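Local coordinates for putative molybdenum carrier protein (Syntrophus aciditrophicus SB, PDB 3IMK), which is of unverified function but may carry molybdenum, as a member of the circularly permuted YpsA family of the SLOG clan, at residues K69-S74 with Y99-L104; D73-L78 with H128-N133. One frame throughout, in Å; residues are numbered along the deposited sequence. Where two conformers were deposited one is given.

Contact 1 (69-74 with 99-104) and contact 2 (73-78 with 128-133) share Asp-73 and Ser-74, the turn from helix 63-72 into strand 76-81, and their centres lie about 7 Å apart. Contact 2 is the more buried, with seven of its twelve touching residues enclosed; it joins neighbouring parallel strands through backbone bonds, one carboxylate and an Asn-Thr side-chain bond. Contact 1 sits nearer the surface, where a helix end meets the turn after helix 87-98 through a methyl-to-ring contact and one lysine bond. Strand 76-81 connects them: Thr-77 N lies 3.0 Å from Pro-102 O, a probable hydrogen bond to the approach of strand 103-107, while strand 131-135 flanks its other edge.

Contact 1. Residues K69-S74 with Y99-L104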
ATOM      1  N   LYS A  69       6.078 -10.789  -1.635  1.00 10.66           N
ATOM      2  CA  LYS A  69       4.983 -11.590  -1.019  1.00 10.09           C
ATOM      3  C   LYS A  69       3.686 -10.759  -0.933  1.00 10.56           C
ATOM      4  O   LYS A  69       2.599 -11.292  -1.216  1.00 11.05           O
ATOM      5  CB  LYS A  69       5.411 -12.135   0.377  1.00 11.81           C
ATOM      6  CG  LYS A  69       4.438 -13.188   0.960  1.00 14.65           C
ATOM      7  CD  LYS A  69       4.686 -14.542   0.323  1.00 16.62           C
ATOM      8  CE  LYS A  69       3.767 -15.605   0.913  1.00 19.78           C
ATOM      9  NZ  LYS A  69       4.034 -16.983   0.322  1.00 18.85           N
ATOM     10  N   ASN A  70       3.795  -9.479  -0.565  1.00  9.52           N
ATOM     11  CA  ASN A  70       2.561  -8.651  -0.503  1.00 10.92           C
ATOM     12  C   ASN A  70       1.932  -8.436  -1.879  1.00 10.58           C
ATOM     13  O   ASN A  70       0.718  -8.416  -2.009  1.00 11.02           O
ATOM     14  CB  ASN A  70       2.813  -7.358   0.237  1.00 11.14           C
ATOM     15  CG  ASN A  70       3.072  -7.586   1.705  1.00  9.84           C
ATOM     16  OD1 ASN A  70       2.416  -8.426   2.331  1.00 10.35           O
ATOM     17  ND2 ASN A  70       4.062  -6.871   2.256  1.00 11.90           N
ATOM     18  N   VAL A  71       2.748  -8.335  -2.917  1.00  9.75           N
ATOM     19  CA  VAL A  71       2.235  -8.259  -4.303  1.00 11.35           C
ATOM     20  C   VAL A  71       1.504  -9.540  -4.683  1.00 11.02           C
ATOM     21  O   VAL A  71       0.447  -9.491  -5.334  1.00 11.35           O
ATOM     22  CB  VAL A  71       3.385  -7.919  -5.322  1.00 11.31           C
ATOM     23  CG1 VAL A  71       2.947  -8.096  -6.801  1.00 13.81           C
ATOM     24  CG2 VAL A  71       3.923  -6.492  -5.112  1.00 11.47           C
ATOM     25  N   LEU A  72       2.066 -10.670  -4.292  1.00 10.51           N
ATOM     26  CA  LEU A  72       1.511 -11.969  -4.676  1.00 12.06           C
ATOM     27  C   LEU A  72       0.260 -12.305  -3.871  1.00 13.26           C
ATOM     28  O   LEU A  72      -0.629 -12.998  -4.391  1.00 15.58           O
ATOM     29  CB  LEU A  72       2.541 -13.074  -4.506  1.00 11.99           C
ATOM     30  CG  LEU A  72       3.615 -13.112  -5.570  1.00 14.42           C
ATOM     31  CD1 LEU A  72       4.805 -14.015  -5.150  1.00 15.98           C
ATOM     32  CD2 LEU A  72       3.034 -13.598  -6.898  1.00 16.62           C
ATOM     33  N   ASP A  73       0.187 -11.864  -2.607  1.00 11.19           N
ATOM     34  CA  ASP A  73      -0.880 -12.281  -1.724  1.00 12.22           C
ATOM     35  C   ASP A  73      -1.988 -11.199  -1.598  1.00 13.95           C
ATOM     36  O   ASP A  73      -2.542 -11.003  -0.495  1.00 14.99           O
ATOM     37  CB  ASP A  73      -0.258 -12.581  -0.356  1.00 12.95           C
ATOM     38  CG  ASP A  73      -1.059 -13.546   0.500  1.00 16.67           C
ATOM     39  OD1 ASP A  73      -2.019 -14.178   0.001  1.00 17.20           O
ATOM     40  OD2 ASP A  73      -0.721 -13.677   1.715  1.00 17.88           O
ATOM     41  N   SER A  74      -2.282 -10.516  -2.707  1.00 10.48           N
ATOM     42  CA  SER A  74      -3.363  -9.530  -2.784  1.00 11.79           C
ATOM     43  C   SER A  74      -3.947  -9.536  -4.157  1.00 11.10           C
ATOM     44  O   SER A  74      -3.405 -10.177  -5.077  1.00 12.71           O
ATOM     45  CB  SER A  74      -2.834  -8.135  -2.440  1.00 11.91           C
ATOM     46  OG  SER A  74      -1.719  -7.758  -3.242  1.00 12.08           O
ATOM     47  N   TYR A  99       4.273 -10.628 -12.331  1.00 13.83           N
ATOM     48  CA  TYR A  99       3.272 -11.585 -11.892  1.00 13.75           C
ATOM     49  C   TYR A  99       1.876 -11.256 -12.436  1.00 14.48           C
ATOM     50  O   TYR A  99       0.903 -11.891 -12.052  1.00 15.95           O
ATOM     51  CB  TYR A  99       3.264 -11.669 -10.354  1.00 15.23           C
ATOM     52  CG  TYR A  99       4.509 -12.259  -9.778  1.00 17.23           C
ATOM     53  CD1 TYR A  99       4.892 -13.568 -10.124  1.00 19.12           C
ATOM     54  CD2 TYR A  99       5.311 -11.546  -8.881  1.00 18.63           C
ATOM     55  CE1 TYR A  99       6.019 -14.138  -9.602  1.00 22.00           C
ATOM     56  CE2 TYR A  99       6.469 -12.119  -8.340  1.00 18.83           C
ATOM     57  CZ  TYR A  99       6.807 -13.418  -8.708  1.00 27.98           C
ATOM     58  OH  TYR A  99       7.931 -14.026  -8.193  1.00 25.44           O
ATOM     59  N   LYS A 100       1.772 -10.231 -13.273  1.00 13.46           N
ATOM     60  CA  LYS A 100       0.503  -9.837 -13.902  1.00 15.68           C
ATOM     61  C   LYS A 100      -0.584  -9.470 -12.904  1.00 15.44           C
ATOM     62  O   LYS A 100      -1.777  -9.768 -13.078  1.00 17.19           O
ATOM     63  CB  LYS A 100       0.008 -10.908 -14.904  1.00 18.71           C
ATOM     64  CG  LYS A 100       1.072 -11.298 -15.936  1.00 19.87           C
ATOM     65  CD  LYS A 100       1.564 -10.126 -16.729  1.00 27.15           C
ATOM     66  N   LYS A 101      -0.170  -8.789 -11.842  1.00 13.34           N
ATOM     67  CA  LYS A 101      -1.096  -8.287 -10.835  1.00 12.60           C
ATOM     68  C   LYS A 101      -1.470  -6.867 -11.201  1.00 11.60           C
ATOM     69  O   LYS A 101      -0.590  -6.067 -11.556  1.00 12.50           O
ATOM     70  CB  LYS A 101      -0.452  -8.318  -9.442  1.00 13.17           C
ATOM     71  CG  LYS A 101      -0.315  -9.721  -8.831  1.00 15.82           C
ATOM     72  CD  LYS A 101      -1.676 -10.153  -8.227  1.00 14.40           C
ATOM     73  CE  LYS A 101      -1.651 -11.471  -7.589  1.00 21.66           C
ATOM     74  NZ  LYS A 101      -3.026 -11.827  -7.279  1.00 17.48           N
ATOM     75  N   PRO A 102      -2.755  -6.484 -11.104  1.00 11.46           N
ATOM     76  CA  PRO A 102      -3.124  -5.110 -11.324  1.00 11.72           C
ATOM     77  C   PRO A 102      -2.305  -4.194 -10.443  1.00 11.62           C
ATOM     78  O   PRO A 102      -2.058  -4.481  -9.266  1.00 10.96           O
ATOM     79  CB  PRO A 102      -4.619  -5.069 -10.954  1.00 12.25           C
ATOM     80  CG  PRO A 102      -5.091  -6.482 -11.143  1.00 16.91           C
ATOM     81  CD  PRO A 102      -3.916  -7.346 -10.823  1.00 13.51           C
ATOM     82  N   CYS A 103      -1.891  -3.082 -11.003  1.00 11.88           N
ATOM     83  CA  CYS A 103      -1.006  -2.151 -10.331  1.00 11.43           C
ATOM     84  C   CYS A 103      -1.324  -0.719 -10.804  1.00 13.32           C
ATOM     85  O   CYS A 103      -1.447  -0.479 -11.999  1.00 15.19           O
ATOM     86  CB  CYS A 103       0.442  -2.558 -10.575  1.00 13.87           C
ATOM     87  SG  CYS A 103       1.662  -1.519  -9.671  1.00 15.07           S
ATOM     88  N   LEU A 104      -1.522   0.184  -9.856  1.00 11.06           N
ATOM     89  CA  LEU A 104      -1.724   1.577 -10.121  1.00 11.17           C
ATOM     90  C   LEU A 104      -0.731   2.359  -9.333  1.00 10.72           C
ATOM     91  O   LEU A 104      -0.704   2.264  -8.112  1.00 11.21           O
ATOM     92  CB  LEU A 104      -3.165   1.971  -9.743  1.00 11.06           C
ATOM     93  CG  LEU A 104      -3.540   3.453  -9.880  1.00 11.70           C
ATOM     94  CD1 LEU A 104      -3.346   3.962 -11.310  1.00 16.03           C
ATOM     95  CD2 LEU A 104      -4.981   3.714  -9.406  1.00 12.04           C
TER
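The C-terminal end of helix 63-72 meets the turn between helix 87-98 and strand 103-107, with Leu-72 on the Tyr-99 ring and Lys-101 on Ser-74 carrying the contact. Leu-72 lays its CD2 methyl over one face of the ring, 3.6 Å from the centroid and 16° off the ring normal, which meets the geometry of a CH-pi contact. The methyl is displaced toward the CG side, where CD2 comes within 3.5 Å of Tyr-99 CG; the other branch, CD1, reaches the phenol side, 4.1 Å from Tyr-99 CE2 and CZ. The polar end of the tyrosine is held from the same helix, as its OH is hydrogen-bonded to Glu-68.

Lys-101 leaves the turn in a chain bent at chi2 (-80°) and extended beyond it. Its aliphatic part skirts the last helical turn: CG lies 3.6 Å from Val-71 O and 4.2 Å from Val-71 CG1, the two side chains sliding past each other in opposite directions. At the tip NZ donates to Ser-74 O over 2.8 Å, nearly along the C=O axis at 162°. Ser-74 is itself tied back to the helix, its OG donating to Asn-70 O at 2.8 Å in the carbonyl plane, while Lys-100 adopts positive phi and closes helix 87-98 in a Schellman motif.

Val-71, buried, also packs on Thr-92 and Ala-96 of helix 87-98 and on Thr-77, so the contact runs from a buried valine to the exposed Leu-72–Tyr-99 pair. Lys-101 NZ lies 3.9 Å from Leu-72 O, where its positive charge would probably be favoured by the partial negative charge at the helix's C-terminal end.

Contact 2. Residues D73-L78 with H128-N133; sequences DSDGTL and HIQVLN
Asp-75 grips the start of the neighbouring strand through a single carboxylate oxygen. OD2 accepts from Gln-130 N at 3.0 Å on its anti lone pair and from Val-131 N, also at 3.0 Å, the latter nearly straight (175°) but from above the carboxylate plane. Chi1 of -67° sets CG beside the backbone N, and Asp-75 N donates back to Val-131 O over 2.8 Å. An alanine here removes OD2 and would probably leave the amides of Gln-130 and Val-131 without their common acceptor, with the Asp-75 N bond left to hold this end.

Farther along, strands 76-81 and 131-135 run parallel as neighbours in the central sheet. Asn-133 N donates to Gly-76 O, and Leu-78 N to Asn-133 O at 2.8 Å, so Asn-133 uses both its N-H and its C=O toward the one strand. Its side chain lies alongside that of Thr-77, pointing the same way, and ND2 donates to Thr-77 OG1 at 3.1 Å, with the oxygen 9° out of the amide plane. Asn-70 and Val-71 of helix 63-72 pack against Asn-133 on this face; on the opposite face Leu-132 packs on Trp-123 of helix 113-126, which also touches loop residue Ile-129.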
ATOM      1  N   ASP A  73       0.187 -11.864  -2.607  1.00 11.19           N
ATOM      2  CA  ASP A  73      -0.880 -12.281  -1.724  1.00 12.22           C
ATOM      3  C   ASP A  73      -1.988 -11.199  -1.598  1.00 13.95           C
ATOM      4  O   ASP A  73      -2.542 -11.003  -0.495  1.00 14.99           O
ATOM      5  CB  ASP A  73      -0.258 -12.581  -0.356  1.00 12.95           C
ATOM      6  CG  ASP A  73      -1.059 -13.546   0.500  1.00 16.67           C
ATOM      7  OD1 ASP A  73      -2.019 -14.178   0.001  1.00 17.20           O
ATOM      8  OD2 ASP A  73      -0.721 -13.677   1.715  1.00 17.88           O
ATOM      9  N   SER A  74      -2.282 -10.516  -2.707  1.00 10.48           N
ATOM     10  CA  SER A  74      -3.363  -9.530  -2.784  1.00 11.79           C
ATOM     11  C   SER A  74      -3.947  -9.536  -4.157  1.00 11.10           C
ATOM     12  O   SER A  74      -3.405 -10.177  -5.077  1.00 12.71           O
ATOM     13  CB  SER A  74      -2.834  -8.135  -2.440  1.00 11.91           C
ATOM     14  OG  SER A  74      -1.719  -7.758  -3.242  1.00 12.08           O
ATOM     15  N   ASP A  75      -5.058  -8.815  -4.337  1.00 10.46           N
ATOM     16  CA  ASP A  75      -5.701  -8.735  -5.635  1.00 10.56           C
ATOM     17  C   ASP A  75      -5.080  -7.673  -6.555  1.00 13.75           C
ATOM     18  O   ASP A  75      -5.176  -7.807  -7.787  1.00 12.70           O
ATOM     19  CB  ASP A  75      -7.162  -8.402  -5.466  1.00  9.33           C
ATOM     20  CG  ASP A  75      -7.952  -9.496  -4.806  1.00 13.37           C
ATOM     21  OD1 ASP A  75      -7.600 -10.707  -4.927  1.00 14.35           O
ATOM     22  OD2 ASP A  75      -8.961  -9.158  -4.125  1.00 12.05           O
ATOM     23  N   GLY A  76      -4.447  -6.667  -5.981  1.00 11.52           N
ATOM     24  CA  GLY A  76      -3.806  -5.614  -6.719  1.00 11.14           C
ATOM     25  C   GLY A  76      -2.967  -4.801  -5.783  1.00 11.29           C
ATOM     26  O   GLY A  76      -3.151  -4.850  -4.582  1.00 11.29           O
ATOM     27  N   THR A  77      -2.095  -3.959  -6.344  1.00 10.70           N
ATOM     28  CA  THR A  77      -1.170  -3.103  -5.606  1.00 11.16           C
ATOM     29  C   THR A  77      -1.292  -1.642  -6.050  1.00 11.22           C
ATOM     30  O   THR A  77      -1.171  -1.311  -7.242  1.00 11.24           O
ATOM     31  CB  THR A  77       0.291  -3.610  -5.784  1.00 12.11           C
ATOM     32  OG1 THR A  77       0.447  -4.918  -5.204  1.00 11.04           O
ATOM     33  CG2 THR A  77       1.286  -2.684  -5.114  1.00 14.01           C
ATOM     34  N   LEU A  78      -1.538  -0.801  -5.057  1.00 11.03           N
ATOM     35  CA  LEU A  78      -1.589   0.639  -5.210  1.00 10.73           C
ATOM     36  C   LEU A  78      -0.244   1.165  -4.696  1.00 10.70           C
ATOM     37  O   LEU A  78       0.094   0.883  -3.543  1.00 11.29           O
ATOM     38  CB  LEU A  78      -2.725   1.232  -4.383  1.00 11.33           C
ATOM     39  CG  LEU A  78      -2.775   2.758  -4.230  1.00 13.54           C
ATOM     40  CD1 LEU A  78      -2.942   3.452  -5.607  1.00 13.49           C
ATOM     41  CD2 LEU A  78      -3.942   3.144  -3.318  1.00 12.29           C
ATOM     42  N   HIS A 128     -12.036  -5.592  -9.858  0.50 11.43           N
ATOM     43  CA  HIS A 128     -12.596  -6.344  -8.724  0.50 12.82           C
ATOM     44  C   HIS A 128     -11.595  -6.565  -7.594  0.50 14.21           C
ATOM     45  O   HIS A 128     -11.534  -7.648  -7.006  0.50 14.50           O
ATOM     46  CB  HIS A 128     -13.238  -7.658  -9.184  0.50 14.35           C
ATOM     47  CG  HIS A 128     -14.469  -7.449  -9.990  0.50 11.52           C
ATOM     48  ND1 HIS A 128     -15.721  -7.369  -9.424  0.50 17.71           N
ATOM     49  CD2 HIS A 128     -14.643  -7.328 -11.323  0.50 12.37           C
ATOM     50  CE1 HIS A 128     -16.615  -7.176 -10.374  0.50 11.98           C
ATOM     51  NE2 HIS A 128     -15.990  -7.146 -11.537  0.50 16.74           N
ATOM     52  N   ILE A 129     -10.833  -5.518  -7.273  1.00 12.23           N
ATOM     53  CA  ILE A 129      -9.812  -5.594  -6.247  1.00 12.66           C
ATOM     54  C   ILE A 129     -10.492  -5.474  -4.897  1.00 15.69           C
ATOM     55  O   ILE A 129     -11.126  -4.461  -4.611  1.00 16.45           O
ATOM     56  CB  ILE A 129      -8.786  -4.482  -6.438  1.00 12.23           C
ATOM     57  CG1 ILE A 129      -7.964  -4.797  -7.694  1.00 15.46           C
ATOM     58  CG2 ILE A 129      -7.856  -4.386  -5.171  1.00 15.53           C
ATOM     59  CD1 ILE A 129      -7.257  -3.596  -8.277  1.00 19.36           C
ATOM     60  N   GLN A 130     -10.358  -6.519  -4.067  1.00 11.00           N
ATOM     61  CA  GLN A 130     -10.906  -6.493  -2.710  1.00 11.08           C
ATOM     62  C   GLN A 130      -9.849  -6.515  -1.613  1.00 11.12           C
ATOM     63  O   GLN A 130     -10.003  -5.863  -0.584  1.00 11.45           O
ATOM     64  CB  GLN A 130     -11.879  -7.662  -2.554  1.00 11.03           C
ATOM     65  CG  GLN A 130     -13.127  -7.616  -3.471  1.00 12.82           C
ATOM     66  CD  GLN A 130     -14.198  -8.671  -3.132  1.00 11.26           C
ATOM     67  OE1 GLN A 130     -14.020  -9.515  -2.270  1.00 14.70           O
ATOM     68  NE2 GLN A 130     -15.285  -8.616  -3.845  1.00 17.70           N
ATOM     69  N   VAL A 131      -8.782  -7.297  -1.814  1.00 10.65           N
ATOM     70  CA  VAL A 131      -7.610  -7.312  -0.958  1.00 10.31           C
ATOM     71  C   VAL A 131      -6.577  -6.429  -1.645  1.00 10.93           C
ATOM     72  O   VAL A 131      -6.072  -6.779  -2.753  1.00 10.87           O
ATOM     73  CB  VAL A 131      -7.063  -8.719  -0.745  1.00 12.51           C
ATOM     74  CG1 VAL A 131      -5.806  -8.665   0.139  1.00 12.73           C
ATOM     75  CG2 VAL A 131      -8.149  -9.667  -0.104  1.00 13.22           C
ATOM     76  N   LEU A 132      -6.370  -5.248  -1.061  1.00 10.29           N
ATOM     77  CA  LEU A 132      -5.549  -4.220  -1.646  1.00  9.48           C
ATOM     78  C   LEU A 132      -4.233  -4.053  -0.934  1.00 10.55           C
ATOM     79  O   LEU A 132      -4.225  -3.713   0.255  1.00 10.98           O
ATOM     80  CB  LEU A 132      -6.311  -2.900  -1.613  1.00  9.91           C
ATOM     81  CG  LEU A 132      -5.585  -1.655  -2.135  1.00 10.72           C
ATOM     82  CD1 LEU A 132      -5.226  -1.790  -3.612  1.00 12.15           C
ATOM     83  CD2 LEU A 132      -6.478  -0.398  -1.925  1.00 13.38           C
ATOM     84  N   ASN A 133      -3.118  -4.298  -1.632  1.00 10.01           N
ATOM     85  CA  ASN A 133      -1.762  -4.018  -1.130  1.00 10.28           C
ATOM     86  C   ASN A 133      -1.433  -2.566  -1.424  1.00 10.41           C
ATOM     87  O   ASN A 133      -1.676  -2.101  -2.530  1.00 11.17           O
ATOM     88  CB  ASN A 133      -0.783  -4.922  -1.841  1.00 11.07           C
ATOM     89  CG  ASN A 133       0.678  -4.706  -1.432  1.00  9.85           C
ATOM     90  OD1 ASN A 133       0.962  -4.508  -0.246  1.00 11.06           O
ATOM     91  ND2 ASN A 133       1.599  -4.829  -2.380  1.00 11.90           N
TER